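PDB 3W5M: alpha-L-rhamnosidase from Streptomyces avermitilis, which hydrolyses terminal non-reducing alpha-L-rhamnose residues from alpha-L-rhamnosides, including citrus flavonoids and gum arabic, and binds L-rhamnose through a calcium-dependent carbohydrate-binding module. Local coordinates for residues N615-W618 with G619-N623; P628-T631 with P632-E636. All blocks are in the same frame, centred on the assembly; numbering follows the deposited sequence.

Contact 1 of 2, residues N615-W618 with G619-N623; sequences NITW and GQRGN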
ATOM      1  N   ASN A 615       7.172  -6.222  15.252  1.00 21.50           N
ATOM      2  CA  ASN A 615       5.873  -6.495  14.625  1.00 21.61           C
ATOM      3  C   ASN A 615       5.199  -5.230  14.099  1.00 22.62           C
ATOM      4  O   ASN A 615       4.612  -5.226  13.008  1.00 21.62           O
ATOM      5  CB  ASN A 615       4.946  -7.259  15.572  1.00 21.58           C
ATOM      6  CG  ASN A 615       5.428  -8.679  15.868  1.00 21.64           C
ATOM      7  OD1 ASN A 615       6.517  -9.098  15.446  1.00 22.08           O
ATOM      8  ND2 ASN A 615       4.618  -9.427  16.597  1.00 22.12           N
ATOM      9  N   ILE A 616       5.259  -4.167  14.894  1.00 21.63           N
ATOM     10  CA  ILE A 616       4.795  -2.845  14.461  1.00 21.68           C
ATOM     11  C   ILE A 616       5.454  -2.393  13.136  1.00 19.84           C
ATOM     12  O   ILE A 616       4.750  -1.965  12.230  1.00 20.29           O
ATOM     13  CB  ILE A 616       5.026  -1.779  15.561  1.00 21.32           C
ATOM     14  CG1 ILE A 616       4.102  -2.079  16.748  1.00 23.37           C
ATOM     15  CG2 ILE A 616       4.733  -0.373  15.029  1.00 22.07           C
ATOM     16  CD1 ILE A 616       4.507  -1.371  18.027  1.00 22.87           C
ATOM     17  N   THR A 617       6.775  -2.465  13.069  1.00 20.83           N
ATOM     18  CA  THR A 617       7.534  -2.001  11.890  1.00 20.73           C
ATOM     19  C   THR A 617       7.269  -2.909  10.713  1.00 21.43           C
ATOM     20  O   THR A 617       7.292  -2.460   9.564  1.00 20.53           O
ATOM     21  CB  THR A 617       9.051  -1.852  12.129  1.00 21.45           C
ATOM     22  OG1 THR A 617       9.672  -3.140  12.311  1.00 22.48           O
ATOM     23  CG2 THR A 617       9.337  -0.949  13.362  1.00 22.67           C
ATOM     24  N   TRP A 618       6.998  -4.188  10.979  1.00 18.61           N
ATOM     25  CA  TRP A 618       6.634  -5.092   9.880  1.00 19.75           C
ATOM     26  C   TRP A 618       5.193  -4.867   9.398  1.00 19.73           C
ATOM     27  O   TRP A 618       4.933  -4.941   8.208  1.00 20.08           O
ATOM     28  CB  TRP A 618       6.936  -6.571  10.234  1.00 18.71           C
ATOM     29  CG  TRP A 618       8.374  -6.954  10.055  1.00 19.25           C
ATOM     30  CD1 TRP A 618       9.347  -6.948  10.997  1.00 18.58           C
ATOM     31  CD2 TRP A 618       9.007  -7.345   8.822  1.00 18.71           C
ATOM     32  NE1 TRP A 618      10.550  -7.324  10.439  1.00 21.77           N
ATOM     33  CE2 TRP A 618      10.365  -7.584   9.108  1.00 19.22           C
ATOM     34  CE3 TRP A 618       8.542  -7.515   7.502  1.00 19.49           C
ATOM     35  CZ2 TRP A 618      11.295  -8.008   8.123  1.00 20.05           C
ATOM     36  CZ3 TRP A 618       9.458  -7.926   6.516  1.00 19.08           C
ATOM     37  CH2 TRP A 618      10.821  -8.169   6.842  1.00 19.80           C
ATOM     38  N   GLY A 619       4.240  -4.624  10.312  1.00 17.55           N
ATOM     39  CA  GLY A 619       2.884  -4.297   9.926  1.00 18.14           C
ATOM     40  C   GLY A 619       2.845  -2.985   9.153  1.00 17.89           C
ATOM     41  O   GLY A 619       2.095  -2.848   8.178  1.00 18.37           O
ATOM     42  N   GLN A 620       3.677  -2.022   9.553  1.00 18.75           N
ATOM     43  CA  GLN A 620       3.681  -0.741   8.850  1.00 18.41           C
ATOM     44  C   GLN A 620       4.243  -0.941   7.436  1.00 18.15           C
ATOM     45  O   GLN A 620       3.620  -0.569   6.438  1.00 17.67           O
ATOM     46  CB  GLN A 620       4.534   0.285   9.574  1.00 18.75           C
ATOM     47  CG  GLN A 620       4.642   1.611   8.829  1.00 20.42           C
ATOM     48  CD  GLN A 620       5.508   2.619   9.559  1.00 22.71           C
ATOM     49  OE1 GLN A 620       5.563   3.810   9.197  1.00 23.38           O
ATOM     50  NE2 GLN A 620       6.224   2.150  10.554  1.00 24.82           N
ATOM     51  N   ARG A 621       5.407  -1.542   7.353  1.00 18.84           N
ATOM     52  CA  ARG A 621       6.056  -1.637   6.034  1.00 19.97           C
ATOM     53  C   ARG A 621       5.248  -2.491   5.062  1.00 19.54           C
ATOM     54  O   ARG A 621       5.216  -2.214   3.849  1.00 19.48           O
ATOM     55  CB  ARG A 621       7.512  -2.093   6.160  1.00 21.28           C
ATOM     56  CG  ARG A 621       7.723  -3.592   6.259  1.00 21.37           C
ATOM     57  CD  ARG A 621       9.192  -3.876   6.485  1.00 20.89           C
ATOM     58  NE  ARG A 621       9.548  -3.759   7.903  1.00 23.01           N
ATOM     59  CZ  ARG A 621      10.765  -3.984   8.405  1.00 23.34           C
ATOM     60  NH1 ARG A 621      11.783  -4.313   7.608  1.00 23.90           N
ATOM     61  NH2 ARG A 621      10.974  -3.880   9.719  1.00 23.40           N
ATOM     62  N   GLY A 622       4.569  -3.507   5.582  1.00 17.92           N
ATOM     63  CA  GLY A 622       3.763  -4.377   4.728  1.00 18.33           C
ATOM     64  C   GLY A 622       2.596  -3.649   4.080  1.00 20.86           C
ATOM     65  O   GLY A 622       2.101  -4.029   3.008  1.00 21.05           O
ATOM     66  N   ASN A 623       2.141  -2.594   4.746  1.00 18.84           N
ATOM     67  CA  ASN A 623       0.992  -1.858   4.249  1.00 19.30           C
ATOM     68  C   ASN A 623       1.319  -0.466   3.717  1.00 19.78           C
ATOM     69  O   ASN A 623       0.408   0.384   3.559  1.00 22.08           O
ATOM     70  CB  ASN A 623      -0.014  -1.727   5.392  1.00 19.52           C
ATOM     71  CG  ASN A 623      -0.762  -3.012   5.631  1.00 20.39           C
ATOM     72  OD1 ASN A 623      -1.630  -3.376   4.846  1.00 20.75           O
ATOM     73  ND2 ASN A 623      -0.405  -3.725   6.698  1.00 21.64           N
TER
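N615 accepts from the backbone of G619, N615 O to G619 N at 2.8 Å, the first of the i to i+4 helix bonds here. The residues form the C-terminal turns of helix 607-622, in the (alpha/alpha)6-barrel catalytic domain of this family 78 glycoside hydrolase. I616 repeats the bond with Q620. Its side chain packs on M926 and Y927 of helix 923-929.

T617 is gripped by R621 in two places. R621 NE donates to T617 O over 3.1 Å, and R621 NH2 donates to T617 OG1 over 3.0 Å. Both oxygens lie close to the guanidinium plane, so the group is held side-on by NE and one NH. T617 O also takes R621 N, and the two donors reach it from opposite faces of its carbonyl plane. T617 OG1 sits between the backbone N and the carbonyl carbon (chi1 69°), where it also bonds S614 O one turn back.

W618 offers an indole face to the same arginine. The guanidinium lies flat on it in a cation-pi stack, with planes 6° apart and R621 CZ 3.8 Å from the centroid of the W618 five-membered ring. R621 CD lies over the six-membered ring as a CH-pi contact, and the bend at chi3 (83°) turns NE and the guanidinium across the indole toward T617. An alanine at R621 would remove the guanidinium, and would probably leave this indole face without its stacked cation and T617 O with its backbone donor alone.

W618 O takes G622 N. Past the helix, N623 ND2 bonds N915 O and also donates, in the carbonyl plane, to G619 O at 3.0 Å.

Contact 2 of 2, residues P628-T631 with P632-E636; sequences PTDT and PARDE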
ATOM      1  N   PRO A 628      -1.447   3.784   1.922  1.00 19.24           N
ATOM      2  CA  PRO A 628      -1.470   3.135   3.232  1.00 19.22           C
ATOM      3  C   PRO A 628      -2.692   2.168   3.305  1.00 20.28           C
ATOM      4  O   PRO A 628      -3.847   2.608   3.337  1.00 18.63           O
ATOM      5  CB  PRO A 628      -1.585   4.312   4.203  1.00 18.49           C
ATOM      6  CG  PRO A 628      -2.319   5.373   3.427  1.00 19.73           C
ATOM      7  CD  PRO A 628      -1.922   5.180   1.979  1.00 19.69           C
ATOM      8  N   THR A 629      -2.429   0.860   3.255  1.00 18.02           N
ATOM      9  CA  THR A 629      -3.520  -0.098   3.105  1.00 19.90           C
ATOM     10  C   THR A 629      -3.948  -0.679   4.437  1.00 20.19           C
ATOM     11  O   THR A 629      -3.177  -0.659   5.400  1.00 20.26           O
ATOM     12  CB  THR A 629      -3.198  -1.245   2.124  1.00 21.09           C
ATOM     13  OG1 THR A 629      -1.951  -1.850   2.475  1.00 22.28           O
ATOM     14  CG2 THR A 629      -3.158  -0.736   0.713  1.00 20.82           C
ATOM     15  N   ASP A 630      -5.187  -1.177   4.473  1.00 19.55           N
ATOM     16  CA  ASP A 630      -5.667  -1.932   5.638  1.00 21.23           C
ATOM     17  C   ASP A 630      -4.982  -3.292   5.761  1.00 20.57           C
ATOM     18  O   ASP A 630      -4.530  -3.639   6.835  1.00 22.15           O
ATOM     19  CB  ASP A 630      -7.190  -2.099   5.614  1.00 21.24           C
ATOM     20  CG  ASP A 630      -7.716  -2.856   4.363  1.00 23.53           C
ATOM     21  OD1 ASP A 630      -7.149  -2.754   3.242  1.00 22.49           O
ATOM     22  OD2 ASP A 630      -8.760  -3.521   4.498  1.00 22.85           O
ATOM     23  N   THR A 631      -4.884  -4.029   4.649  1.00 21.09           N
ATOM     24  CA  THR A 631      -4.219  -5.332   4.655  1.00 21.07           C
ATOM     25  C   THR A 631      -3.623  -5.572   3.292  1.00 20.69           C
ATOM     26  O   THR A 631      -4.170  -5.119   2.299  1.00 22.17           O
ATOM     27  CB  THR A 631      -5.181  -6.492   5.022  1.00 23.65           C
ATOM     28  OG1 THR A 631      -4.625  -7.736   4.581  1.00 28.72           O
ATOM     29  CG2 THR A 631      -6.493  -6.334   4.313  1.00 23.24           C
ATOM     30  N   PRO A 632      -2.471  -6.247   3.245  1.00 21.66           N
ATOM     31  CA  PRO A 632      -1.793  -6.467   1.960  1.00 21.35           C
ATOM     32  C   PRO A 632      -2.111  -7.825   1.322  1.00 21.60           C
ATOM     33  O   PRO A 632      -1.566  -8.146   0.247  1.00 23.03           O
ATOM     34  CB  PRO A 632      -0.319  -6.413   2.357  1.00 21.92           C
ATOM     35  CG  PRO A 632      -0.301  -6.987   3.744  1.00 21.31           C
ATOM     36  CD  PRO A 632      -1.624  -6.626   4.391  1.00 20.94           C
ATOM     37  N   ALA A 633      -2.971  -8.615   1.953  1.00 20.63           N
ATOM     38  CA  ALA A 633      -3.066 -10.038   1.589  1.00 21.16           C
ATOM     39  C   ALA A 633      -4.408 -10.440   0.971  1.00 21.72           C
ATOM     40  O   ALA A 633      -4.435 -11.078  -0.088  1.00 19.41           O
ATOM     41  CB  ALA A 633      -2.691 -10.935   2.774  1.00 21.49           C
ATOM     42  N   ARG A 634      -5.532 -10.089   1.605  1.00 21.48           N
ATOM     43  CA  ARG A 634      -6.814 -10.489   1.042  1.00 21.45           C
ATOM     44  C   ARG A 634      -7.241  -9.629  -0.137  1.00 22.17           C
ATOM     45  O   ARG A 634      -6.504  -8.722  -0.557  1.00 23.46           O
ATOM     46  CB  ARG A 634      -7.914 -10.517   2.124  1.00 22.62           C
ATOM     47  CG  ARG A 634      -8.275  -9.152   2.678  1.00 23.24           C
ATOM     48  CD  ARG A 634      -9.496  -9.306   3.581  1.00 24.87           C
ATOM     49  NE  ARG A 634      -9.881  -8.065   4.266  1.00 23.68           N
ATOM     50  CZ  ARG A 634      -9.924  -7.926   5.591  1.00 22.51           C
ATOM     51  NH1 ARG A 634      -9.595  -8.942   6.388  1.00 25.72           N
ATOM     52  NH2 ARG A 634     -10.284  -6.771   6.129  1.00 22.36           N
ATOM     53  N   ASP A 635      -8.438  -9.889  -0.656  1.00 21.54           N
ATOM     54  CA  ASP A 635      -9.005  -9.079  -1.748  1.00 21.54           C
ATOM     55  C   ASP A 635      -9.557  -7.720  -1.217  1.00 22.29           C
ATOM     56  O   ASP A 635     -10.758  -7.438  -1.320  1.00 22.67           O
ATOM     57  CB  ASP A 635     -10.093  -9.857  -2.485  1.00 22.72           C
ATOM     58  CG  ASP A 635     -11.260 -10.269  -1.558  1.00 26.56           C
ATOM     59  OD1 ASP A 635     -11.145 -10.135  -0.302  1.00 26.91           O
ATOM     60  OD2 ASP A 635     -12.296 -10.753  -2.097  1.00 27.82           O
ATOM     61  N   GLU A 636      -8.670  -6.896  -0.650  1.00 20.40           N
ATOM     62  CA  GLU A 636      -9.048  -5.570  -0.180  1.00 19.66           C
ATOM     63  C   GLU A 636      -7.889  -4.633  -0.530  1.00 18.03           C
ATOM     64  O   GLU A 636      -7.816  -4.221  -1.664  1.00 18.20           O
ATOM     65  CB  GLU A 636      -9.447  -5.598   1.307  1.00 20.52           C
ATOM     66  CG  GLU A 636     -10.196  -4.343   1.706  1.00 24.23           C
ATOM     67  CD  GLU A 636     -11.204  -4.561   2.813  1.00 27.55           C
ATOM     68  OE1 GLU A 636     -11.266  -5.692   3.372  1.00 27.65           O
ATOM     69  OE2 GLU A 636     -11.950  -3.584   3.106  1.00 27.44           O
TER
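The T631 hydroxyl accepts from the backbone two residues on: A633 N donates to T631 OG1 over 3.2 Å, at a nearly straight 167°. OG1 lies anti to the T631 backbone N (chi1 161°), which brings it forward to that amide. The methyl branch goes the other way. T631 CG2 sits over one face of the R634 guanidinium, toward its rim, and meets R634 CG at 3.7 Å.

R634 also holds E636, while its NH1 forms a salt bridge with E895. NE and NH2 of R634 both donate to one oxygen, E636 OE1, with NE at 2.9 Å in a salt bridge. NE meets OE1 on its anti side. NH2 comes from above the carboxylate plane and makes the less straight bond. E636 OE2 takes the indole N-H of W640. E895 is assigned as the proton acceptor, E636 as the proton donor.

D630 completes the charged network. Its OD1 takes L638 N. Its OD2 is 3.9 Å from R634 NH2, a long salt bridge, and hydrogen-bonds a bound TRS molecule, probably from the crystallisation liquor. D630 OD2 also lies 3.5 Å from E636 OE2, with the two carboxylate planes turned 73° apart. D635 is held by R543 in a salt bridge and by S544 in a hydrogen bond. R634 N is the one polar atom buried by the contact that has no partner in the model.

D630, R634, D635 and E636 all belong to the rhamnose site. R634 pairs with E636 and E895, and more distantly with D630; its positive charge probably offsets the nearness of the D630 and E636 carboxylates.

Overall arrangement
Both contacts are buried, though R621 of contact 1 is partly exposed. They lie inside the catalytic domain and follow each other along the chain with centres about 12 Å apart. Contact 1 closes helix 607-622; contact 2 lies in the loop leading from it to helix 641-654. They meet directly at N623, whose OD1 bonds T629 OG1 and packs on P632. Regular backbone bonding dominates contact 1, and its arginine spends its charge on an indole face and neutral oxygens. Contact 2 has little backbone bonding; its arginine serves carboxylates of the rhamnose site. The helix end thus gives way to the substrate-binding loop, and stacking and helical order to a dense charge network.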